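Local coordinates for protein AP endonuclease, family 2 (Brucella melitensis biovar Abortus, PDB 3NGF) that probably interconverts hydroxypyruvate and its aldehyde isomer as a manganese-binding TIM-barrel isomerase of the hyi family, at residues A13-T18 with G245-P250; V40-P45 with V65-P70. All coordinates share one frame; numbering follows the deposited sequence.

Contact 1 (A13-T18 with G245-P250); sequences AANLST and GCEYNP. With MN (manganese (II) ion), chain C.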
loop_
_atom_site.group_PDB
_atom_site.type_symbol
_atom_site.label_atom_id
_atom_site.label_comp_id
_atom_site.label_asym_id
_atom_site.label_seq_id
_atom_site.Cartn_x
_atom_site.Cartn_y
_atom_site.Cartn_z
ATOM N N ALA A 13 9.842 -1.201 5.181
ATOM C CA ALA A 13 9.743 -2.238 4.159
ATOM C C ALA A 13 10.170 -1.643 2.820
ATOM O O ALA A 13 9.641 -0.601 2.412
ATOM C CB ALA A 13 8.311 -2.716 4.044
ATOM N N ALA A 14 11.117 -2.281 2.142
ATOM C CA ALA A 14 11.514 -1.869 0.800
ATOM C C ALA A 14 10.375 -2.183 -0.172
ATOM O O ALA A 14 9.778 -3.263 -0.100
ATOM C CB ALA A 14 12.804 -2.592 0.364
ATOM N N ASN A 15 10.023 -1.233 -1.026
ATOM C CA ASN A 15 9.089 -1.516 -2.121
ATOM C C ASN A 15 9.856 -2.031 -3.357
ATOM O O ASN A 15 10.591 -1.281 -4.014
ATOM C CB ASN A 15 8.219 -0.290 -2.452
ATOM C CG ASN A 15 7.127 -0.613 -3.435
ATOM O OD1 ASN A 15 7.416 -1.056 -4.542
ATOM N ND2 ASN A 15 5.852 -0.413 -3.036
ATOM N N LEU A 16 9.693 -3.316 -3.667
ATOM C CA LEU A 16 10.453 -3.963 -4.742
ATOM C C LEU A 16 9.905 -3.680 -6.143
ATOM O O LEU A 16 10.505 -4.116 -7.118
ATOM C CB LEU A 16 10.550 -5.476 -4.497
ATOM C CG LEU A 16 11.043 -5.905 -3.117
ATOM C CD1 LEU A 16 11.268 -7.433 -3.097
ATOM C CD2 LEU A 16 12.371 -5.191 -2.670
ATOM N N SER A 17 8.772 -2.977 -6.255
ATOM C CA SER A 17 8.271 -2.524 -7.538
ATOM C C SER A 17 8.997 -1.231 -7.926
ATOM O O SER A 17 9.308 -1.034 -9.101
ATOM C CB SER A 17 6.741 -2.290 -7.506
ATOM O OG SER A 17 6.029 -3.521 -7.282
ATOM N N THR A 18 9.271 -0.369 -6.946
ATOM C CA THR A 18 9.905 0.949 -7.233
ATOM C C THR A 18 11.407 1.024 -6.911
ATOM O O THR A 18 12.134 1.834 -7.519
ATOM C CB THR A 18 9.174 2.103 -6.520
ATOM O OG1 THR A 18 9.349 2.019 -5.101
ATOM C CG2 THR A 18 7.654 2.147 -6.902
ATOM N N GLY A 245 6.190 1.565 4.369
ATOM C CA GLY A 245 6.618 1.155 3.026
ATOM C C GLY A 245 7.374 2.250 2.295
ATOM O O GLY A 245 6.929 3.393 2.269
ATOM N N CYS A 246 8.517 1.897 1.713
ATOM C CA CYS A 246 9.347 2.841 0.943
ATOM C C CYS A 246 9.008 2.815 -0.564
ATOM O O CYS A 246 9.758 2.292 -1.408
ATOM C CB CYS A 246 10.826 2.540 1.179
ATOM S SG CYS A 246 11.315 2.712 2.920
ATOM N N GLU A 247 7.886 3.433 -0.901
ATOM C CA GLU A 247 7.384 3.467 -2.248
ATOM C C GLU A 247 7.854 4.770 -2.893
ATOM O O GLU A 247 7.059 5.722 -3.111
ATOM C CB GLU A 247 5.865 3.413 -2.256
ATOM C CG GLU A 247 5.335 3.172 -3.636
ATOM C CD GLU A 247 3.835 3.206 -3.701
ATOM O OE1 GLU A 247 3.185 3.725 -2.766
ATOM O OE2 GLU A 247 3.320 2.721 -4.715
ATOM N N TYR A 248 9.145 4.805 -3.167
ATOM C CA TYR A 248 9.740 5.938 -3.824
ATOM C C TYR A 248 10.595 5.457 -4.973
ATOM O O TYR A 248 11.028 4.290 -5.030
ATOM C CB TYR A 248 10.546 6.793 -2.832
ATOM C CG TYR A 248 11.804 6.170 -2.217
ATOM C CD1 TYR A 248 12.953 5.966 -2.971
ATOM C CD2 TYR A 248 11.831 5.788 -0.879
ATOM C CE1 TYR A 248 14.110 5.426 -2.406
ATOM C CE2 TYR A 248 12.992 5.238 -0.300
ATOM C CZ TYR A 248 14.130 5.075 -1.070
ATOM O OH TYR A 248 15.279 4.567 -0.493
ATOM N N ASN A 249 10.835 6.376 -5.884
ATOM C CA ASN A 249 11.723 6.136 -7.022
ATOM C C ASN A 249 13.094 6.681 -6.689
ATOM O O ASN A 249 13.261 7.892 -6.549
ATOM C CB ASN A 249 11.176 6.825 -8.257
ATOM C CG ASN A 249 9.756 6.435 -8.551
ATOM O OD1 ASN A 249 9.411 5.229 -8.586
ATOM N ND2 ASN A 249 8.915 7.436 -8.815
ATOM N N PRO A 250 14.092 5.801 -6.555
ATOM C CA PRO A 250 15.392 6.338 -6.119
ATOM C C PRO A 250 15.923 7.408 -7.075
ATOM O O PRO A 250 15.752 7.281 -8.299
ATOM C CB PRO A 250 16.282 5.090 -6.101
ATOM C CG PRO A 250 15.314 3.931 -5.867
ATOM C CD PRO A 250 14.102 4.319 -6.655
HETATM MN MN MN C . 1.235 4.266 -2.284
HETATM O O HOH W 1 11.412 3.416 -9.601
HETATM O O HOH W 2 0.445 2.073 -3.095
HETATM O O HOH W 3 0.869 4.926 -4.423
#

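Contact 2 (V40-P45 with V65-P70); sequences VEFLFP and VLFNMP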
loop_
_atom_site.group_PDB
_atom_site.type_symbol
_atom_site.label_atom_id
_atom_site.label_comp_id
_atom_site.label_asym_id
_atom_site.label_seq_id
_atom_site.Cartn_x
_atom_site.Cartn_y
_atom_site.Cartn_z
ATOM N N VAL A 40 9.400 -6.406 3.003
ATOM C CA VAL A 40 9.234 -5.899 1.653
ATOM C C VAL A 40 7.744 -5.760 1.301
ATOM O O VAL A 40 6.877 -6.403 1.907
ATOM C CB VAL A 40 9.925 -6.780 0.591
ATOM C CG1 VAL A 40 11.446 -6.792 0.795
ATOM C CG2 VAL A 40 9.365 -8.204 0.611
ATOM N N GLU A 41 7.488 -4.933 0.306
ATOM C CA GLU A 41 6.163 -4.794 -0.312
ATOM C C GLU A 41 6.366 -4.693 -1.809
ATOM O O GLU A 41 7.476 -4.397 -2.270
ATOM C CB GLU A 41 5.433 -3.567 0.215
ATOM C CG GLU A 41 6.097 -2.219 -0.111
ATOM C CD GLU A 41 5.324 -1.033 0.428
ATOM O OE1 GLU A 41 4.636 -1.176 1.467
ATOM O OE2 GLU A 41 5.416 0.061 -0.198
ATOM N N PHE A 42 5.289 -4.866 -2.571
ATOM C CA PHE A 42 5.317 -4.612 -4.006
ATOM C C PHE A 42 3.879 -4.571 -4.482
ATOM O O PHE A 42 2.984 -4.854 -3.693
ATOM C CB PHE A 42 6.160 -5.651 -4.803
ATOM C CG PHE A 42 5.968 -7.070 -4.352
ATOM C CD1 PHE A 42 4.784 -7.738 -4.628
ATOM C CD2 PHE A 42 6.952 -7.724 -3.642
ATOM C CE1 PHE A 42 4.591 -9.067 -4.195
ATOM C CE2 PHE A 42 6.766 -9.044 -3.222
ATOM C CZ PHE A 42 5.617 -9.706 -3.494
ATOM N N LEU A 43 3.624 -4.195 -5.731
ATOM C CA LEU A 43 2.239 -4.072 -6.178
ATOM C C LEU A 43 1.617 -5.430 -6.481
ATOM O O LEU A 43 0.670 -5.857 -5.799
ATOM C CB LEU A 43 2.148 -3.131 -7.382
ATOM C CG LEU A 43 2.204 -1.671 -6.941
ATOM C CD1 LEU A 43 3.588 -1.284 -6.560
ATOM C CD2 LEU A 43 1.635 -0.728 -8.016
ATOM N N PHE A 44 2.172 -6.134 -7.465
ATOM C CA PHE A 44 1.528 -7.340 -7.999
ATOM C C PHE A 44 2.461 -8.532 -8.114
ATOM O O PHE A 44 3.452 -8.472 -8.836
ATOM C CB PHE A 44 0.885 -7.052 -9.371
ATOM C CG PHE A 44 0.070 -5.782 -9.416
ATOM C CD1 PHE A 44 -1.128 -5.670 -8.720
ATOM C CD2 PHE A 44 0.495 -4.690 -10.165
ATOM C CE1 PHE A 44 -1.891 -4.502 -8.769
ATOM C CE2 PHE A 44 -0.257 -3.523 -10.198
ATOM C CZ PHE A 44 -1.453 -3.431 -9.506
ATOM N N PRO A 45 2.140 -9.632 -7.420
ATOM C CA PRO A 45 2.939 -10.857 -7.548
ATOM C C PRO A 45 2.453 -11.827 -8.633
ATOM O O PRO A 45 3.050 -12.898 -8.808
ATOM C CB PRO A 45 2.742 -11.507 -6.195
ATOM C CG PRO A 45 1.355 -11.128 -5.830
ATOM C CD PRO A 45 1.140 -9.743 -6.348
ATOM N N VAL A 65 4.947 -7.541 3.699
ATOM C CA VAL A 65 4.136 -6.592 4.481
ATOM C C VAL A 65 2.834 -6.225 3.783
ATOM O O VAL A 65 1.807 -5.997 4.451
ATOM C CB VAL A 65 4.971 -5.344 4.777
ATOM C CG1 VAL A 65 4.147 -4.252 5.391
ATOM C CG2 VAL A 65 6.203 -5.756 5.673
ATOM N N LEU A 66 2.859 -6.185 2.458
ATOM C CA LEU A 66 1.728 -5.661 1.677
ATOM C C LEU A 66 1.868 -6.072 0.224
ATOM O O LEU A 66 2.980 -6.152 -0.299
ATOM C CB LEU A 66 1.693 -4.118 1.764
ATOM C CG LEU A 66 0.609 -3.420 0.902
ATOM C CD1 LEU A 66 -0.692 -3.476 1.629
ATOM C CD2 LEU A 66 0.997 -1.973 0.557
ATOM N N PHE A 67 0.742 -6.334 -0.432
ATOM C CA PHE A 67 0.649 -6.244 -1.887
ATOM C C PHE A 67 -0.804 -5.977 -2.295
ATOM O O PHE A 67 -1.702 -5.865 -1.436
ATOM C CB PHE A 67 1.263 -7.448 -2.620
ATOM C CG PHE A 67 0.628 -8.780 -2.278
ATOM C CD1 PHE A 67 -0.442 -9.263 -3.048
ATOM C CD2 PHE A 67 1.077 -9.520 -1.191
ATOM C CE1 PHE A 67 -1.045 -10.503 -2.749
ATOM C CE2 PHE A 67 0.519 -10.737 -0.888
ATOM C CZ PHE A 67 -0.544 -11.236 -1.659
ATOM N N ASN A 68 -1.009 -5.745 -3.581
ATOM C CA ASN A 68 -2.340 -5.372 -4.077
ATOM C C ASN A 68 -3.085 -6.559 -4.632
ATOM O O ASN A 68 -2.492 -7.480 -5.204
ATOM C CB ASN A 68 -2.245 -4.337 -5.191
ATOM C CG ASN A 68 -1.614 -3.050 -4.767
ATOM O OD1 ASN A 68 -1.217 -2.879 -3.625
ATOM N ND2 ASN A 68 -1.512 -2.104 -5.721
ATOM N N MET A 69 -4.409 -6.509 -4.528
ATOM C CA MET A 69 -5.254 -7.441 -5.261
ATOM C C MET A 69 -5.142 -7.181 -6.784
ATOM O O MET A 69 -4.718 -6.097 -7.200
ATOM C CB MET A 69 -6.701 -7.304 -4.783
ATOM C CG MET A 69 -6.881 -7.527 -3.285
ATOM S SD MET A 69 -8.608 -7.604 -2.854
ATOM C CE MET A 69 -8.529 -8.163 -1.139
ATOM N N PRO A 70 -5.526 -8.159 -7.619
ATOM C CA PRO A 70 -5.429 -7.948 -9.075
ATOM C C PRO A 70 -6.164 -6.656 -9.486
ATOM O O PRO A 70 -7.266 -6.379 -8.982
ATOM C CB PRO A 70 -6.098 -9.191 -9.654
ATOM C CG PRO A 70 -5.928 -10.238 -8.614
ATOM C CD PRO A 70 -5.946 -9.533 -7.287
#

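Contact 1 (A13-T18 with G245-P250)
The seam that closes the eight-stranded TIM barrel lies here, where first strand 11-15 meets last strand 243-246 as parallel neighbours. Ala13 pairs with Gly245. Cys246 N donates to Ala13 O at 2.8 Å, with an N-H...O angle of 163°. Gly245 CA also approaches this oxygen, in a CA-H...O contact.

At the ends of the strands, Asn15 and Glu247 run side by side and point the same way. Their amide and carboxylate planes are only 6° apart. Asn15 ND2 lies 3.7 Å from Glu247 CG, and donates a hydrogen bond to Glu41 OE2. The other end of the amide shapes its own loop. Asn15 OD1 accepts from Ser17 N at 2.9 Å, an Asx turn, and from Thr18 N at 3.1 Å; the two donors come from opposite faces of the amide plane.

Thr18 crosses the Glu247 side chain at about a right angle. With chi1 at 68°, its OG1 sits between the backbone N and the carbonyl carbon. Thr18 OG1 donates to Tyr248 O at 2.8 Å, approaching from above the carbonyl plane. Water 1 bridges Thr18 O and Asn249 OD1 by donating to both.

Glu247 is the centre of an inverse gamma turn, and its chain is extended beyond CG. Glu247 OE1 binds manganese at 2.1 Å. Glu150, Asp185, Gln211 and two waters complete the site. Glu247 is a predicted proton donor/acceptor. Asn15 is thus gripped at both ends of its amide, and it probably helps to position the stem of this metal ligand from the second shell.

Contact 2 (V40-P45 with V65-P70)
Side chains of Phe42 and Phe67 lie side by side and point the same way. Phe42 CE1 meets Phe67 CB at 4.0 Å. Pro45 crosses the Phe67 side chain at about a right angle. Pro45 CG makes an off-centre CH-pi contact, 4.2 Å from the centroid of the Phe67 ring. Tyr101 of helix 88-104 also touches both Pro45 and Phe67.

Glu41 and Leu66 form another side-by-side pair, with Glu41 OE1 at 3.8 Å from Leu66 CD2. The chi1 of 64° sets Glu41 CG between the backbone N and the carbonyl carbon, and the chain is extended from there. The carboxylate is held by outside partners: OE1 by His209 and OE2 by Gln211, besides the bond from Asn15.

Leu43 and Asn68 are the third such pair, in contact through Leu43 CG and Asn68 ND2. The Phe44 ring stands nearly upright to the Asn68 amide, their planes 84° apart. Phe44 CE1 packs on Asn68 CB at 3.6 Å, while Met69 O lies at the ring edge. Leu43 CB lies over one face of the same ring, toward its rim.

Backbone bonds join the two segments. Val65 N donates to Val40 O at 2.9 Å, almost straight at 175°. Phe42 N to Leu66 O is weak. Asn68 N donates to Leu43 O at 2.8 Å and carries the pairing beyond strand 39-41. Leu66 N is buried without a partner. The parallel pair belongs to the beta-alpha-beta unit of strand 39-41, helix 50-59 and strand 63-68, the repeating crossover of a TIM barrel.

Overall arrangement
Contact 1 and contact 2 belong to the same closed sheet, with centres about 11 Å apart. Strands 11-15 and 39-41 are neighbours and join them directly. Glu41 N lies 2.9 Å from Ala14 O, and Leu16 N lies 2.8 Å from Glu41 O; both are probable hydrogen bonds. Beyond the strand ends, Leu43 N donates to Ser17 OG, and Ser17 also packs on Phe42. The Glu41 side chain lies about 6 Å from manganese and about 4 Å from the side chain of Glu247 (nearest atoms). Contact 1 supplies the metal ligand Glu247, while contact 2 supplies a second-shell carboxylate that bonds the metal ligand Gln211.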